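Long-range contacts in branched-chain phosphotransacylase (Enterococcus faecalis, PDB 1YCO), which probably acts as an acyltransferase that moves branched-chain acyl groups: residues F31-N37 with W46-S52; A58-S63 with E86-H92; T184-L189 with Y205-I209; M105-P109 with L231-A237. One frame throughout, in Å; residues are numbered along the deposited sequence.

How the interactions relate
Interactions 1 and 2 belong to the part of the chain built on the five-stranded parallel sheet, interactions 3 and 4 to the part built on the mixed sheet. Interaction 1 adds the outermost strand 47-50 and alone has hydrogen bonds across its segments, mostly between backbones. Interaction 2 is the buried one of the four and lies against it: Phe34 CE1 of interaction 1 is 3.8 Å from Ala61 CA of helix 54-66. Its contact is made by side chains, with charged groups beside an apolar valine. Interactions 3 and 4, about 13 Å apart at their nearest atoms, reach the same sheet and, like interaction 1, are partly buried. Interaction 4 differs in lying beside the second subunit.

Interaction 1. Residues F31-N37 with W46-S52; sequences FIVFDTN and WKYVHCS
Two parallel strands, 31-35 and 47-50, form this border of a five-stranded parallel sheet in which 47-50 is outermost. An eight-residue connection without helix or strand joins the segments. The strand axes approach to 4.9 Å at -21°, and the register pairs Phe34 with Val49 (CA-CA 4.9 Å) and Asp35 with His50. Backbone hydrogen bonds run from Lys47 N to Phe31 O (2.9 Å) and from Val33 N to Lys47 O (3.3 Å). Weak ones follow, from Val49 N to Val33 O (2.9 Å), Asp35 N to Val49 O (3.3 Å) and Cys51 N to Asp35 O (3.3 Å).

Apolar contacts occupy both faces. Val33 (t) packs over the face of Trp46 (chi1 p), a CH-pi contact with Val33 CB 4.2 Å from the centroid of the Trp46 five-membered ring; helix 12-24 also touches this indole. On the other face, Phe34 CD2 lies 4.1 Å from Val49 CB, and helix 54-66 covers Phe34.

Polar contacts finish the strand end. Asp35 OD1 accepts from Asn37 N (3.0 Å), making an Asx turn, and His50 NE2 bonds weakly to Thr36 O (3.2 Å). Tyr48 (t) extends its OH to donate to Asn37 O at 2.7 Å.

Interaction 2. Residues A58-S63 with E86-H92; sequences AQEAVS and EMLKSEH
Residues 58-63 are regular helix within helix 54-66, with Val62 N bonded to Ala58 O (2.9 Å) and Ser63 N to Gln59 O (3.0 Å). The partner starts on the last turn of helix 80-87. Leu88 (phi/psi -97/16) is the first residue to leave helical geometry, Lys89 is extended, and 90-92 return to helical angles, with His92 N bonded to Lys89 O at 3.1 Å. The chain thus doubles back, and both ends of 86-92 face the helix: CA atoms are 5.7 Å apart for Val62 and Met87, 6.1 Å for Gln59 and Glu86, and 6.8 Å for Ser63 and His92.

Val62 (t) is the apolar centre. Its CG1 lies 3.5 Å from Met87 CA and 3.9 Å from the centroid of the His92 ring, over the ring face, a CH-pi contact. Glu86, with chi1 at -116°, brings CG to 3.6 Å from Ala58 CB and OE1 to 3.2 Å from Gln59 CB. Its carboxylate also ties its own segment together, through a salt bridge from OE1 to Lys89 NZ (3.6 Å) and a weak hydrogen bond from His92 NE2 to OE2 (3.4 Å). No hydrogen bond joins the two segments.

The contact sets helix 54-66 against the C-terminal end of helix 80-87 and the loop after it. Val62 also meets Leu83 and Leu94, while Ala61 and Glu60 touch Phe34 of strand 29-35 in the parallel sheet.

Interaction 3. Residues T184-L189 with Y205-I209; sequences TVFGPL and YSGPI
The tip of Ile209 (chi1 m, chi2 t) fills a hollow along one side of strand 184-187: its CD1 sits 3.8 Å from Thr184 O and 4.0 Å from Phe186 CB, while its CB meets Leu189 CD1 at 3.9 Å. Beside it Pro208 points its CD at the face of the Phe186 (t) ring, 4.1 Å from the centroid and 11° off the normal, a CH-pi contact; Pro208 CB touches Thr184 CG2 at 3.7 Å. The CA atoms of Phe186 and Pro208 are 6.8 Å apart. The strand is outermost in the mixed sheet, beside 150-154, and 205-209 is an irregular loop between helix 197-202 and strand 215-217. The chain turns a corner at Pro188, which follows a cis peptide bond, and Leu189 again faces the loop. Tyr205 (t) reaches in there, its CZ 3.9 Å from Leu189 CD2 and its OH 3.3 Å from Phe186 CE2. The tyrosine passes so close to extended Gly207 (-174/180) that a CB at Gly207 would lie 2.2 Å from Tyr205 OH.

Interaction 4. Residues M105-P109 with L231-A237; sequences MVELP and LTLFGHA
This is an apolar contact between the end of a strand and the turn that finishes a helix. Strand 101-107 runs into the loop at Leu108, where it meets the end of helix 221-234 and the residues leading into strand 238-244, one of its two antiparallel neighbours in the mixed sheet. Segment 231-237 begins in the last turn of that helix. The chain leaves at His236 (phi/psi 63/27), while Leu231 O accepts from Ala237 N at 3.2 Å and weakly from Gly235 N at 2.8 Å.

The backbones are nearest at Leu108 and Ala237 (CA-CA 4.6 Å). Val106 (t) places CG1 3.7 Å from Leu231 CD1 and 3.9 Å from Ala237 CB. Leu108 (m, t) has a CB that points away, yet its CD2 returns to 3.7 Å from Ala237 CB and 4.3 Å from Leu231 CD2. Pro109 CG abuts Gly235 O (3.4 Å), and Ala237 CA makes a CA-H...O contact with Glu107 O (3.3 Å).

Phe234 of the second subunit packs on Leu108 and Leu231, so the apolar patch continues into the dimer interface. With no hydrogen bond between the segments, it is close fit of aliphatic side chains that joins them; the backbone hydrogen bonds between the two strands involve Glu107 and Lys238, just beyond Ala237.

Interaction 1. Residues F31-N37 with W46-S52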
loop_
_atom_site.group_PDB
_atom_site.type_symbol
_atom_site.label_atom_id
_atom_site.label_comp_id
_atom_site.label_asym_id
_atom_site.label_seq_id
_atom_site.Cartn_x
_atom_site.Cartn_y
_atom_site.Cartn_z
ATOM N N PHE A 31 7.596 -6.674 -34.359
ATOM C CA PHE A 31 6.511 -5.793 -33.953
ATOM C C PHE A 31 5.575 -5.429 -35.100
ATOM O O PHE A 31 6.010 -5.111 -36.208
ATOM C CB PHE A 31 7.065 -4.507 -33.328
ATOM C CG PHE A 31 7.806 -4.727 -32.035
ATOM C CD1 PHE A 31 9.191 -4.896 -32.023
ATOM C CD2 PHE A 31 7.116 -4.781 -30.826
ATOM C CE1 PHE A 31 9.876 -5.111 -30.827
ATOM C CE2 PHE A 31 7.795 -4.997 -29.626
ATOM C CZ PHE A 31 9.179 -5.161 -29.625
ATOM N N ILE A 32 4.281 -5.489 -34.817
ATOM C CA ILE A 32 3.250 -5.163 -35.783
ATOM C C ILE A 32 2.356 -4.142 -35.094
ATOM O O ILE A 32 1.615 -4.470 -34.169
ATOM C CB ILE A 32 2.451 -6.420 -36.164
ATOM C CG1 ILE A 32 3.404 -7.454 -36.750
ATOM C CG2 ILE A 32 1.359 -6.072 -37.170
ATOM C CD1 ILE A 32 2.751 -8.769 -37.091
ATOM N N VAL A 33 2.439 -2.899 -35.549
ATOM C CA VAL A 33 1.680 -1.812 -34.960
ATOM C C VAL A 33 0.468 -1.369 -35.762
ATOM O O VAL A 33 0.544 -1.218 -36.980
ATOM C CB VAL A 33 2.578 -0.574 -34.777
ATOM C CG1 VAL A 33 1.782 0.565 -34.147
ATOM C CG2 VAL A 33 3.787 -0.934 -33.927
ATOM N N PHE A 34 -0.642 -1.140 -35.065
ATOM C CA PHE A 34 -1.877 -0.680 -35.693
ATOM C C PHE A 34 -2.214 0.675 -35.087
ATOM O O PHE A 34 -2.145 0.844 -33.873
ATOM C CB PHE A 34 -3.040 -1.636 -35.404
ATOM C CG PHE A 34 -2.731 -3.078 -35.670
ATOM C CD1 PHE A 34 -1.922 -3.800 -34.801
ATOM C CD2 PHE A 34 -3.283 -3.726 -36.770
ATOM C CE1 PHE A 34 -1.668 -5.150 -35.018
ATOM C CE2 PHE A 34 -3.036 -5.076 -36.999
ATOM C CZ PHE A 34 -2.227 -5.790 -36.118
ATOM N N ASP A 35 -2.586 1.643 -35.914
ATOM C CA ASP A 35 -2.918 2.956 -35.376
ATOM C C ASP A 35 -3.657 3.816 -36.401
ATOM O O ASP A 35 -3.514 3.634 -37.611
ATOM C CB ASP A 35 -1.630 3.677 -34.934
ATOM C CG ASP A 35 -1.861 4.686 -33.807
ATOM O OD1 ASP A 35 -2.930 5.339 -33.791
ATOM O OD2 ASP A 35 -0.955 4.838 -32.949
ATOM N N THR A 36 -4.452 4.753 -35.903
ATOM C CA THR A 36 -5.178 5.660 -36.770
ATOM C C THR A 36 -4.251 6.820 -37.108
ATOM O O THR A 36 -4.500 7.565 -38.051
ATOM C CB THR A 36 -6.444 6.204 -36.083
ATOM O OG1 THR A 36 -6.118 6.640 -34.756
ATOM C CG2 THR A 36 -7.514 5.125 -36.016
ATOM N N ASN A 37 -3.179 6.962 -36.330
ATOM C CA ASN A 37 -2.190 8.026 -36.534
ATOM C C ASN A 37 -1.212 7.603 -37.626
ATOM O O ASN A 37 -0.969 6.413 -37.812
ATOM C CB ASN A 37 -1.425 8.287 -35.232
ATOM C CG ASN A 37 -0.594 9.563 -35.279
ATOM O OD1 ASN A 37 -1.129 10.658 -35.479
ATOM N ND2 ASN A 37 0.716 9.429 -35.091
ATOM N N TRP A 46 9.228 -1.713 -37.023
ATOM C CA TRP A 46 7.997 -2.502 -37.002
ATOM C C TRP A 46 7.316 -2.560 -38.367
ATOM O O TRP A 46 7.826 -2.029 -39.350
ATOM C CB TRP A 46 6.996 -1.920 -35.991
ATOM C CG TRP A 46 6.579 -0.486 -36.247
ATOM C CD1 TRP A 46 6.202 0.066 -37.440
ATOM C CD2 TRP A 46 6.469 0.561 -35.272
ATOM N NE1 TRP A 46 5.868 1.390 -37.269
ATOM C CE2 TRP A 46 6.022 1.720 -35.952
ATOM C CE3 TRP A 46 6.706 0.632 -33.892
ATOM C CZ2 TRP A 46 5.807 2.936 -35.296
ATOM C CZ3 TRP A 46 6.491 1.844 -33.238
ATOM C CH2 TRP A 46 6.045 2.981 -33.943
ATOM N N LYS A 47 6.154 -3.210 -38.398
ATOM C CA LYS A 47 5.321 -3.340 -39.587
ATOM C C LYS A 47 4.063 -2.491 -39.365
ATOM O O LYS A 47 3.084 -2.965 -38.780
ATOM C CB LYS A 47 4.910 -4.800 -39.794
ATOM C CG LYS A 47 6.010 -5.713 -40.351
ATOM C CD LYS A 47 6.088 -5.706 -41.894
ATOM C CE LYS A 47 6.449 -4.328 -42.470
ATOM N NZ LYS A 47 7.838 -3.866 -42.130
ATOM N N TYR A 48 4.096 -1.241 -39.824
ATOM C CA TYR A 48 2.972 -0.311 -39.676
ATOM C C TYR A 48 1.711 -0.756 -40.424
ATOM O O TYR A 48 1.793 -1.312 -41.515
ATOM C CB TYR A 48 3.378 1.082 -40.179
ATOM C CG TYR A 48 2.264 2.109 -40.133
ATOM C CD1 TYR A 48 1.850 2.670 -38.920
ATOM C CD2 TYR A 48 1.607 2.506 -41.297
ATOM C CE1 TYR A 48 0.809 3.603 -38.872
ATOM C CE2 TYR A 48 0.568 3.435 -41.258
ATOM C CZ TYR A 48 0.173 3.979 -40.049
ATOM O OH TYR A 48 -0.859 4.884 -40.019
ATOM N N VAL A 49 0.549 -0.515 -39.827
ATOM C CA VAL A 49 -0.729 -0.852 -40.454
ATOM C C VAL A 49 -1.791 0.188 -40.057
ATOM O O VAL A 49 -2.228 0.230 -38.904
ATOM C CB VAL A 49 -1.246 -2.253 -40.036
ATOM C CG1 VAL A 49 -2.555 -2.550 -40.752
ATOM C CG2 VAL A 49 -0.219 -3.325 -40.364
ATOM N N HIS A 50 -2.202 1.023 -41.010
ATOM C CA HIS A 50 -3.206 2.052 -40.742
ATOM C C HIS A 50 -4.599 1.462 -40.545
ATOM O O HIS A 50 -4.909 0.385 -41.066
ATOM C CB HIS A 50 -3.258 3.061 -41.889
ATOM C CG HIS A 50 -4.105 4.260 -41.599
ATOM N ND1 HIS A 50 -5.025 4.757 -42.496
ATOM C CD2 HIS A 50 -4.150 5.079 -40.520
ATOM C CE1 HIS A 50 -5.599 5.830 -41.985
ATOM N NE2 HIS A 50 -5.087 6.047 -40.786
ATOM N N CYS A 51 -5.435 2.180 -39.797
ATOM C CA CYS A 51 -6.809 1.753 -39.509
ATOM C C CYS A 51 -7.774 2.946 -39.520
ATOM O O CYS A 51 -7.368 4.075 -39.252
ATOM C CB CYS A 51 -6.862 1.059 -38.140
ATOM S SG CYS A 51 -5.694 -0.326 -37.941
ATOM N N SER A 52 -9.046 2.689 -39.821
ATOM C CA SER A 52 -10.080 3.733 -39.883
ATOM C C SER A 52 -10.317 4.498 -38.584
ATOM O O SER A 52 -10.354 5.733 -38.570
ATOM C CB SER A 52 -11.422 3.131 -40.317
ATOM O OG SER A 52 -11.321 2.502 -41.576
#

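Interaction 2. Residues A58-S63 with E86-H92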
loop_
_atom_site.group_PDB
_atom_site.type_symbol
_atom_site.label_atom_id
_atom_site.label_comp_id
_atom_site.label_asym_id
_atom_site.label_seq_id
_atom_site.Cartn_x
_atom_site.Cartn_y
_atom_site.Cartn_z
ATOM N N ALA A 58 -8.161 -1.612 -32.420
ATOM C CA ALA A 58 -8.291 -2.625 -31.385
ATOM C C ALA A 58 -8.696 -3.964 -31.979
ATOM O O ALA A 58 -8.074 -4.987 -31.699
ATOM C CB ALA A 58 -9.327 -2.185 -30.353
ATOM N N GLN A 59 -9.731 -3.961 -32.811
ATOM C CA GLN A 59 -10.196 -5.211 -33.399
ATOM C C GLN A 59 -9.098 -5.922 -34.177
ATOM O O GLN A 59 -8.962 -7.137 -34.092
ATOM C CB GLN A 59 -11.398 -4.963 -34.313
ATOM C CG GLN A 59 -12.107 -6.247 -34.742
ATOM C CD GLN A 59 -11.497 -6.879 -35.987
ATOM O OE1 GLN A 59 -11.695 -8.069 -36.257
ATOM N NE2 GLN A 59 -10.762 -6.082 -36.758
ATOM N N GLU A 60 -8.315 -5.156 -34.926
ATOM C CA GLU A 60 -7.241 -5.723 -35.720
ATOM C C GLU A 60 -6.048 -6.206 -34.885
ATOM O O GLU A 60 -5.400 -7.201 -35.232
ATOM C CB GLU A 60 -6.812 -4.713 -36.778
ATOM C CG GLU A 60 -7.900 -4.494 -37.818
ATOM C CD GLU A 60 -7.405 -3.780 -39.059
ATOM O OE1 GLU A 60 -7.162 -2.557 -38.985
ATOM O OE2 GLU A 60 -7.250 -4.452 -40.107
ATOM N N ALA A 61 -5.775 -5.511 -33.782
ATOM C CA ALA A 61 -4.686 -5.881 -32.876
ATOM C C ALA A 61 -5.016 -7.194 -32.166
ATOM O O ALA A 61 -4.197 -8.118 -32.112
ATOM C CB ALA A 61 -4.471 -4.779 -31.840
ATOM N N VAL A 62 -6.233 -7.257 -31.628
ATOM C CA VAL A 62 -6.727 -8.425 -30.902
ATOM C C VAL A 62 -6.879 -9.622 -31.830
ATOM O O VAL A 62 -6.733 -10.767 -31.407
ATOM C CB VAL A 62 -8.102 -8.137 -30.250
ATOM C CG1 VAL A 62 -8.621 -9.380 -29.542
ATOM C CG2 VAL A 62 -7.986 -6.980 -29.279
ATOM N N SER A 63 -7.180 -9.355 -33.096
ATOM C CA SER A 63 -7.353 -10.421 -34.075
ATOM C C SER A 63 -6.052 -11.182 -34.294
ATOM O O SER A 63 -6.030 -12.416 -34.327
ATOM C CB SER A 63 -7.823 -9.841 -35.407
ATOM O OG SER A 63 -7.081 -10.410 -36.482
ATOM N N GLU A 86 -12.895 -5.282 -26.570
ATOM C CA GLU A 86 -12.527 -5.884 -27.840
ATOM C C GLU A 86 -11.957 -7.300 -27.706
ATOM O O GLU A 86 -12.345 -8.202 -28.451
ATOM C CB GLU A 86 -11.522 -4.981 -28.569
ATOM C CG GLU A 86 -12.052 -4.414 -29.872
ATOM C CD GLU A 86 -12.333 -5.505 -30.887
ATOM O OE1 GLU A 86 -13.223 -5.310 -31.748
ATOM O OE2 GLU A 86 -11.653 -6.556 -30.821
ATOM N N MET A 87 -11.041 -7.501 -26.760
ATOM C CA MET A 87 -10.429 -8.822 -26.564
ATOM C C MET A 87 -11.337 -9.812 -25.826
ATOM O O MET A 87 -11.058 -11.008 -25.788
ATOM C CB MET A 87 -9.086 -8.673 -25.835
ATOM C CG MET A 87 -9.129 -7.756 -24.613
ATOM S SD MET A 87 -7.485 -7.349 -23.913
ATOM C CE MET A 87 -7.139 -8.877 -22.998
ATOM N N LEU A 88 -12.437 -9.314 -25.261
ATOM C CA LEU A 88 -13.379 -10.169 -24.545
ATOM C C LEU A 88 -14.582 -10.603 -25.386
ATOM O O LEU A 88 -15.584 -11.067 -24.841
ATOM C CB LEU A 88 -13.868 -9.477 -23.263
ATOM C CG LEU A 88 -12.903 -9.474 -22.062
ATOM C CD1 LEU A 88 -13.523 -8.711 -20.903
ATOM C CD2 LEU A 88 -12.593 -10.914 -21.638
ATOM N N LYS A 89 -14.494 -10.455 -26.708
ATOM C CA LYS A 89 -15.601 -10.875 -27.580
ATOM C C LYS A 89 -15.491 -12.358 -27.929
ATOM O O LYS A 89 -14.399 -12.866 -28.182
ATOM C CB LYS A 89 -15.630 -10.050 -28.868
ATOM C CG LYS A 89 -16.128 -8.629 -28.694
ATOM C CD LYS A 89 -16.244 -7.918 -30.035
ATOM C CE LYS A 89 -16.712 -6.474 -29.859
ATOM N NZ LYS A 89 -16.718 -5.710 -31.153
ATOM N N SER A 90 -16.626 -13.045 -27.949
ATOM C CA SER A 90 -16.667 -14.475 -28.261
ATOM C C SER A 90 -15.991 -14.860 -29.583
ATOM O O SER A 90 -15.401 -15.936 -29.686
ATOM C CB SER A 90 -18.120 -14.963 -28.287
ATOM O OG SER A 90 -18.776 -14.697 -27.059
ATOM N N GLU A 91 -16.086 -13.989 -30.585
ATOM C CA GLU A 91 -15.494 -14.252 -31.900
ATOM C C GLU A 91 -14.000 -14.567 -31.816
ATOM O O GLU A 91 -13.478 -15.344 -32.613
ATOM C CB GLU A 91 -15.721 -13.050 -32.846
ATOM C CG GLU A 91 -14.976 -11.762 -32.446
ATOM C CD GLU A 91 -15.224 -10.566 -33.384
ATOM O OE1 GLU A 91 -16.330 -9.974 -33.342
ATOM O OE2 GLU A 91 -14.306 -10.213 -34.160
ATOM N N HIS A 92 -13.322 -13.976 -30.835
ATOM C CA HIS A 92 -11.881 -14.164 -30.661
ATOM C C HIS A 92 -11.486 -15.350 -29.789
ATOM O O HIS A 92 -10.481 -16.005 -30.053
ATOM C CB HIS A 92 -11.265 -12.894 -30.087
ATOM C CG HIS A 92 -11.410 -11.701 -30.978
ATOM N ND1 HIS A 92 -10.975 -11.695 -32.286
ATOM C CD2 HIS A 92 -11.909 -10.466 -30.739
ATOM C CE1 HIS A 92 -11.198 -10.504 -32.814
ATOM N NE2 HIS A 92 -11.762 -9.740 -31.897
#

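Interaction 3. Residues T184-L189 with Y205-I209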
loop_
_atom_site.group_PDB
_atom_site.type_symbol
_atom_site.label_atom_id
_atom_site.label_comp_id
_atom_site.label_asym_id
_atom_site.label_seq_id
_atom_site.Cartn_x
_atom_site.Cartn_y
_atom_site.Cartn_z
ATOM N N THR A 184 2.322 -23.577 -1.428
ATOM C CA THR A 184 2.009 -23.281 -0.046
ATOM C C THR A 184 1.274 -21.940 0.001
ATOM O O THR A 184 1.866 -20.894 -0.253
ATOM C CB THR A 184 3.284 -23.192 0.819
ATOM O OG1 THR A 184 3.979 -24.444 0.779
ATOM C CG2 THR A 184 2.919 -22.873 2.259
ATOM N N VAL A 185 -0.020 -21.986 0.307
ATOM C CA VAL A 185 -0.846 -20.786 0.400
ATOM C C VAL A 185 -1.213 -20.548 1.867
ATOM O O VAL A 185 -1.805 -21.419 2.506
ATOM C CB VAL A 185 -2.157 -20.942 -0.420
ATOM C CG1 VAL A 185 -2.908 -19.627 -0.462
ATOM C CG2 VAL A 185 -1.843 -21.407 -1.840
ATOM N N PHE A 186 -0.855 -19.376 2.399
ATOM C CA PHE A 186 -1.159 -19.038 3.798
ATOM C C PHE A 186 -1.454 -17.563 4.093
ATOM O O PHE A 186 -0.819 -16.664 3.547
ATOM C CB PHE A 186 -0.021 -19.467 4.728
ATOM C CG PHE A 186 -0.318 -19.219 6.186
ATOM C CD1 PHE A 186 -1.195 -20.056 6.878
ATOM C CD2 PHE A 186 0.217 -18.127 6.848
ATOM C CE1 PHE A 186 -1.539 -19.810 8.201
ATOM C CE2 PHE A 186 -0.122 -17.872 8.173
ATOM C CZ PHE A 186 -1.006 -18.722 8.847
ATOM N N GLY A 187 -2.396 -17.349 5.002
ATOM C CA GLY A 187 -2.792 -16.021 5.428
ATOM C C GLY A 187 -3.729 -16.208 6.618
ATOM O O GLY A 187 -4.203 -17.317 6.847
ATOM N N PRO A 188 -4.029 -15.159 7.392
ATOM C CA PRO A 188 -3.557 -13.781 7.241
ATOM C C PRO A 188 -2.060 -13.607 7.527
ATOM O O PRO A 188 -1.516 -14.203 8.451
ATOM C CB PRO A 188 -4.395 -12.999 8.262
ATOM C CG PRO A 188 -5.500 -13.909 8.645
ATOM C CD PRO A 188 -4.904 -15.279 8.565
ATOM N N LEU A 189 -1.407 -12.775 6.731
ATOM C CA LEU A 189 0.001 -12.488 6.926
ATOM C C LEU A 189 0.180 -11.017 6.615
ATOM O O LEU A 189 -0.446 -10.487 5.699
ATOM C CB LEU A 189 0.898 -13.293 5.985
ATOM C CG LEU A 189 1.629 -14.535 6.476
ATOM C CD1 LEU A 189 2.702 -14.892 5.455
ATOM C CD2 LEU A 189 2.284 -14.288 7.845
ATOM N N TYR A 205 8.257 -15.001 14.778
ATOM C CA TYR A 205 7.084 -15.611 14.171
ATOM C C TYR A 205 7.465 -16.972 13.589
ATOM O O TYR A 205 8.625 -17.213 13.235
ATOM C CB TYR A 205 6.542 -14.700 13.060
ATOM C CG TYR A 205 5.429 -15.321 12.248
ATOM C CD1 TYR A 205 4.113 -15.301 12.697
ATOM C CD2 TYR A 205 5.709 -15.993 11.058
ATOM C CE1 TYR A 205 3.098 -15.945 11.983
ATOM C CE2 TYR A 205 4.703 -16.639 10.339
ATOM C CZ TYR A 205 3.397 -16.616 10.813
ATOM O OH TYR A 205 2.413 -17.305 10.136
ATOM N N SER A 206 6.483 -17.863 13.510
ATOM C CA SER A 206 6.685 -19.193 12.954
ATOM C C SER A 206 5.430 -19.545 12.147
ATOM O O SER A 206 4.316 -19.401 12.644
ATOM C CB SER A 206 6.895 -20.210 14.083
ATOM O OG SER A 206 7.290 -21.483 13.572
ATOM N N GLY A 207 5.613 -19.987 10.908
ATOM C CA GLY A 207 4.479 -20.329 10.066
ATOM C C GLY A 207 4.955 -20.933 8.758
ATOM O O GLY A 207 6.164 -21.061 8.566
ATOM N N PRO A 208 4.047 -21.324 7.842
ATOM C CA PRO A 208 4.404 -21.921 6.547
ATOM C C PRO A 208 5.216 -20.963 5.686
ATOM O O PRO A 208 6.005 -21.385 4.838
ATOM C CB PRO A 208 3.049 -22.235 5.915
ATOM C CG PRO A 208 2.167 -22.447 7.092
ATOM C CD PRO A 208 2.590 -21.340 8.028
ATOM N N ILE A 209 5.011 -19.670 5.894
ATOM C CA ILE A 209 5.750 -18.675 5.133
ATOM C C ILE A 209 6.395 -17.690 6.079
ATOM O O ILE A 209 5.736 -17.119 6.942
ATOM C CB ILE A 209 4.840 -17.921 4.156
ATOM C CG1 ILE A 209 4.163 -18.928 3.219
ATOM C CG2 ILE A 209 5.669 -16.884 3.390
ATOM C CD1 ILE A 209 3.036 -18.356 2.371
#

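Interaction 4. Residues M105-P109 with L231-A237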
loop_
_atom_site.group_PDB
_atom_site.type_symbol
_atom_site.label_atom_id
_atom_site.label_comp_id
_atom_site.label_asym_id
_atom_site.label_seq_id
_atom_site.Cartn_x
_atom_site.Cartn_y
_atom_site.Cartn_z
ATOM N N MET A 105 5.467 -8.466 -11.629
ATOM C CA MET A 105 6.717 -9.040 -11.143
ATOM C C MET A 105 7.492 -7.881 -10.530
ATOM O O MET A 105 7.672 -6.840 -11.161
ATOM C CB MET A 105 7.532 -9.682 -12.274
ATOM C CG MET A 105 8.913 -10.145 -11.789
ATOM S SD MET A 105 9.466 -11.743 -12.398
ATOM C CE MET A 105 10.598 -11.255 -13.709
ATOM N N VAL A 106 7.933 -8.070 -9.296
ATOM C CA VAL A 106 8.674 -7.049 -8.558
ATOM C C VAL A 106 10.111 -7.472 -8.221
ATOM O O VAL A 106 10.341 -8.552 -7.684
ATOM C CB VAL A 106 7.966 -6.710 -7.224
ATOM C CG1 VAL A 106 8.613 -5.503 -6.576
ATOM C CG2 VAL A 106 6.481 -6.466 -7.462
ATOM N N GLU A 107 11.071 -6.608 -8.532
ATOM C CA GLU A 107 12.469 -6.888 -8.238
ATOM C C GLU A 107 13.028 -5.797 -7.327
ATOM O O GLU A 107 13.112 -4.628 -7.716
ATOM C CB GLU A 107 13.279 -6.959 -9.531
ATOM C CG GLU A 107 12.943 -8.166 -10.404
ATOM C CD GLU A 107 13.779 -8.242 -11.683
ATOM O OE1 GLU A 107 15.027 -8.171 -11.580
ATOM O OE2 GLU A 107 13.185 -8.382 -12.779
ATOM N N LEU A 108 13.401 -6.184 -6.111
ATOM C CA LEU A 108 13.952 -5.247 -5.140
ATOM C C LEU A 108 15.457 -5.047 -5.317
ATOM O O LEU A 108 16.137 -5.888 -5.906
ATOM C CB LEU A 108 13.639 -5.722 -3.730
ATOM C CG LEU A 108 12.143 -5.702 -3.414
ATOM C CD1 LEU A 108 11.925 -6.313 -2.038
ATOM C CD2 LEU A 108 11.611 -4.276 -3.470
ATOM N N PRO A 109 15.989 -3.918 -4.806
ATOM C CA PRO A 109 17.400 -3.513 -4.862
ATOM C C PRO A 109 18.446 -4.629 -4.808
ATOM O O PRO A 109 19.210 -4.816 -5.763
ATOM C CB PRO A 109 17.516 -2.549 -3.693
ATOM C CG PRO A 109 16.229 -1.823 -3.790
ATOM C CD PRO A 109 15.221 -2.939 -4.015
ATOM N N LEU A 231 6.422 0.884 -4.041
ATOM C CA LEU A 231 7.643 0.146 -4.347
ATOM C C LEU A 231 8.517 0.879 -5.356
ATOM O O LEU A 231 9.721 0.996 -5.167
ATOM C CB LEU A 231 7.306 -1.251 -4.883
ATOM C CG LEU A 231 6.713 -2.206 -3.851
ATOM C CD1 LEU A 231 6.254 -3.500 -4.523
ATOM C CD2 LEU A 231 7.746 -2.477 -2.769
ATOM N N THR A 232 7.904 1.377 -6.424
ATOM C CA THR A 232 8.639 2.104 -7.442
ATOM C C THR A 232 8.974 3.538 -7.031
ATOM O O THR A 232 10.060 4.026 -7.329
ATOM C CB THR A 232 7.864 2.148 -8.793
ATOM O OG1 THR A 232 6.553 2.672 -8.576
ATOM C CG2 THR A 232 7.750 0.758 -9.393
ATOM N N LEU A 233 8.048 4.218 -6.362
ATOM C CA LEU A 233 8.278 5.599 -5.945
ATOM C C LEU A 233 9.303 5.754 -4.826
ATOM O O LEU A 233 10.031 6.740 -4.808
ATOM C CB LEU A 233 6.970 6.255 -5.489
ATOM C CG LEU A 233 5.849 6.576 -6.486
ATOM C CD1 LEU A 233 4.631 7.032 -5.700
ATOM C CD2 LEU A 233 6.286 7.656 -7.471
ATOM N N PHE A 234 9.363 4.794 -3.898
ATOM C CA PHE A 234 10.297 4.898 -2.778
ATOM C C PHE A 234 11.156 3.669 -2.519
ATOM O O PHE A 234 12.155 3.747 -1.801
ATOM C CB PHE A 234 9.553 5.247 -1.493
ATOM C CG PHE A 234 8.480 6.291 -1.668
ATOM C CD1 PHE A 234 7.127 5.920 -1.694
ATOM C CD2 PHE A 234 8.814 7.649 -1.766
ATOM C CE1 PHE A 234 6.123 6.880 -1.808
ATOM C CE2 PHE A 234 7.822 8.623 -1.882
ATOM C CZ PHE A 234 6.464 8.241 -1.901
ATOM N N GLY A 235 10.781 2.538 -3.105
ATOM C CA GLY A 235 11.536 1.317 -2.890
ATOM C C GLY A 235 12.624 1.007 -3.907
ATOM O O GLY A 235 13.408 0.091 -3.681
ATOM N N HIS A 236 12.687 1.757 -5.008
ATOM C CA HIS A 236 13.685 1.537 -6.076
ATOM C C HIS A 236 13.486 0.176 -6.712
ATOM O O HIS A 236 14.422 -0.421 -7.227
ATOM C CB HIS A 236 15.122 1.609 -5.533
ATOM C CG HIS A 236 15.494 2.955 -5.001
ATOM N ND1 HIS A 236 15.721 4.038 -5.822
ATOM C CD2 HIS A 236 15.595 3.413 -3.732
ATOM C CE1 HIS A 236 15.938 5.111 -5.080
ATOM N NE2 HIS A 236 15.865 4.758 -3.808
ATOM N N ALA A 237 12.259 -0.315 -6.669
ATOM C CA ALA A 237 11.963 -1.614 -7.229
ATOM C C ALA A 237 11.637 -1.538 -8.709
ATOM O O ALA A 237 11.095 -0.535 -9.192
ATOM C CB ALA A 237 10.802 -2.241 -6.471
#